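F420-reducing hydrogenase, subunit beta (Methanothermobacter marburgensis, PDB 4OMF) forms the flavin- and iron-sulfur-containing subunit of the F420-reducing hydrogenase and probably passes electrons from hydrogen oxidation to coenzyme F420. Local coordinates at residues C[142-147]-C[153-158]. Residues are numbered along the deposited sequence; the frame is centred on the assembly and turned at random.
Sequences SLQTFI and VSMELV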
loop_
_atom_site.group_PDB
_atom_site.type_symbol
_atom_site.label_atom_id
_atom_site.label_comp_id
_atom_site.label_asym_id
_atom_site.label_seq_id
_atom_site.Cartn_x
_atom_site.Cartn_y
_atom_site.Cartn_z
ATOM N N SER C 142 -7.856 21.308 -17.882
ATOM C CA SER C 142 -8.800 21.587 -18.951
ATOM C C SER C 142 -9.264 23.031 -18.875
ATOM O O SER C 142 -9.337 23.701 -19.891
ATOM C CB SER C 142 -10.002 20.644 -18.888
ATOM O OG SER C 142 -9.602 19.359 -19.331
ATOM N N LEU C 143 -9.566 23.521 -17.673
ATOM C CA LEU C 143 -9.897 24.953 -17.560
ATOM C C LEU C 143 -8.755 25.814 -18.076
ATOM O O LEU C 143 -8.981 26.792 -18.792
ATOM C CB LEU C 143 -10.234 25.342 -16.128
ATOM C CG LEU C 143 -11.539 24.818 -15.545
ATOM C CD1 LEU C 143 -11.786 25.511 -14.188
ATOM C CD2 LEU C 143 -12.685 25.074 -16.510
ATOM N N GLN C 144 -7.522 25.438 -17.746
ATOM C CA GLN C 144 -6.375 26.180 -18.248
ATOM C C GLN C 144 -6.297 26.167 -19.770
ATOM O O GLN C 144 -5.956 27.182 -20.379
ATOM C CB GLN C 144 -5.073 25.628 -17.648
ATOM C CG GLN C 144 -4.842 26.072 -16.222
ATOM C CD GLN C 144 -3.650 25.392 -15.607
ATOM O OE1 GLN C 144 -3.462 24.189 -15.788
ATOM N NE2 GLN C 144 -2.820 26.156 -14.883
ATOM N N THR C 145 -6.593 25.024 -20.389
ATOM C CA THR C 145 -6.627 24.970 -21.854
ATOM C C THR C 145 -7.657 25.961 -22.409
ATOM O O THR C 145 -7.357 26.707 -23.336
ATOM C CB THR C 145 -6.964 23.564 -22.391
ATOM O OG1 THR C 145 -5.936 22.644 -22.000
ATOM C CG2 THR C 145 -7.033 23.586 -23.936
ATOM N N PHE C 146 -8.848 25.984 -21.817
ATOM C CA PHE C 146 -9.874 26.920 -22.268
ATOM C C PHE C 146 -9.380 28.353 -22.131
ATOM O O PHE C 146 -9.459 29.136 -23.075
ATOM C CB PHE C 146 -11.180 26.762 -21.473
ATOM C CG PHE C 146 -11.744 25.359 -21.479
ATOM C CD1 PHE C 146 -12.637 24.963 -20.504
ATOM C CD2 PHE C 146 -11.394 24.453 -22.463
ATOM C CE1 PHE C 146 -13.160 23.675 -20.497
ATOM C CE2 PHE C 146 -11.905 23.168 -22.451
ATOM C CZ PHE C 146 -12.788 22.782 -21.474
ATOM N N ILE C 147 -8.858 28.680 -20.947
ATOM C CA ILE C 147 -8.635 30.078 -20.540
ATOM C C ILE C 147 -7.254 30.614 -20.932
ATOM O O ILE C 147 -7.145 31.710 -21.472
ATOM C CB ILE C 147 -8.840 30.214 -19.010
ATOM C CG1 ILE C 147 -10.328 30.047 -18.676
ATOM C CG2 ILE C 147 -8.279 31.541 -18.483
ATOM C CD1 ILE C 147 -10.620 29.726 -17.221
ATOM N N VAL C 153 -5.841 34.398 -22.277
ATOM C CA VAL C 153 -5.584 35.191 -21.075
ATOM C C VAL C 153 -4.934 34.272 -20.039
ATOM O O VAL C 153 -4.102 33.442 -20.405
ATOM C CB VAL C 153 -6.873 35.880 -20.542
ATOM C CG1 VAL C 153 -7.302 36.965 -21.538
ATOM C CG2 VAL C 153 -8.007 34.872 -20.342
ATOM N N SER C 154 -5.276 34.425 -18.766
ATOM C CA SER C 154 -4.738 33.543 -17.722
ATOM C C SER C 154 -5.763 33.392 -16.614
ATOM O O SER C 154 -6.755 34.111 -16.579
ATOM C CB SER C 154 -3.436 34.082 -17.157
ATOM O OG SER C 154 -3.668 35.240 -16.358
ATOM N N MET C 155 -5.516 32.464 -15.701
ATOM C CA MET C 155 -6.492 32.177 -14.660
ATOM C C MET C 155 -6.670 33.427 -13.780
ATOM O O MET C 155 -7.777 33.734 -13.326
ATOM C CB MET C 155 -6.055 30.947 -13.844
ATOM C CG MET C 155 -5.915 29.675 -14.700
ATOM S SD MET C 155 -7.437 29.210 -15.576
ATOM C CE MET C 155 -8.531 28.878 -14.207
ATOM N N GLU C 156 -5.586 34.168 -13.584
ATOM C CA GLU C 156 -5.609 35.332 -12.721
ATOM C C GLU C 156 -6.429 36.480 -13.319
ATOM O O GLU C 156 -6.955 37.310 -12.583
ATOM C CB GLU C 156 -4.164 35.779 -12.432
ATOM C CG GLU C 156 -4.003 36.989 -11.526
ATOM C CD GLU C 156 -2.549 37.455 -11.433
ATOM O OE1 GLU C 156 -1.810 37.337 -12.442
ATOM O OE2 GLU C 156 -2.150 37.933 -10.348
ATOM N N LEU C 157 -6.526 36.541 -14.653
ATOM C CA LEU C 157 -7.321 37.584 -15.318
ATOM C C LEU C 157 -8.825 37.298 -15.309
ATOM O O LEU C 157 -9.614 38.178 -15.639
ATOM C CB LEU C 157 -6.859 37.774 -16.770
ATOM C CG LEU C 157 -5.794 38.852 -17.019
ATOM C CD1 LEU C 157 -4.522 38.518 -16.278
ATOM C CD2 LEU C 157 -5.520 38.981 -18.505
ATOM N N VAL C 158 -9.223 36.077 -14.947
ATOM C CA VAL C 158 -10.658 35.714 -14.930
ATOM C C VAL C 158 -11.357 36.208 -13.656
ATOM O O VAL C 158 -10.985 35.810 -12.544
ATOM C CB VAL C 158 -10.840 34.185 -15.069
ATOM C CG1 VAL C 158 -12.298 33.788 -14.881
ATOM C CG2 VAL C 158 -10.309 33.723 -16.448
#
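With CG2 of Ile147 trans to its own amide nitrogen and CG1 turned back beside it (chi1 -70°), CG2 sits between Val153 and Val158 and also borders the sulfur of Met155, to which CD1 comes closest. Met155 folds at both chi2 and chi3 (-58° and -63°), which curls its end back over the helix and sets its SD 3.6 Å from CD1 of Ile147, the two side chains meeting nearly at right angles. Val158 CG2 packs 3.6 Å from Ile147 CG2, and Val153 CG2 touches that same methyl at 3.8 Å. At the margin, Gln144 lays its CG across the CG of Met155 at 4.1 Å. One backbone bond, Val153 N to Ile147 O at 3.1 Å, draws the chain leaving helix 140-150 back against its last turns. Ile147 also ties the helix to strand 167-171 through Val170, while Trp55, from another loop, packs on Met155. With an alanine here in place of Ile147, the Met155 sulfur would probably keep only CB beside it, and Val153 and Val158 would lose their shared methyl, opening a gap between helix and loop. Mostly apolar, the fold-back probably depends on shape fit and water exclusion, the backbone bond fixing where the chain returns.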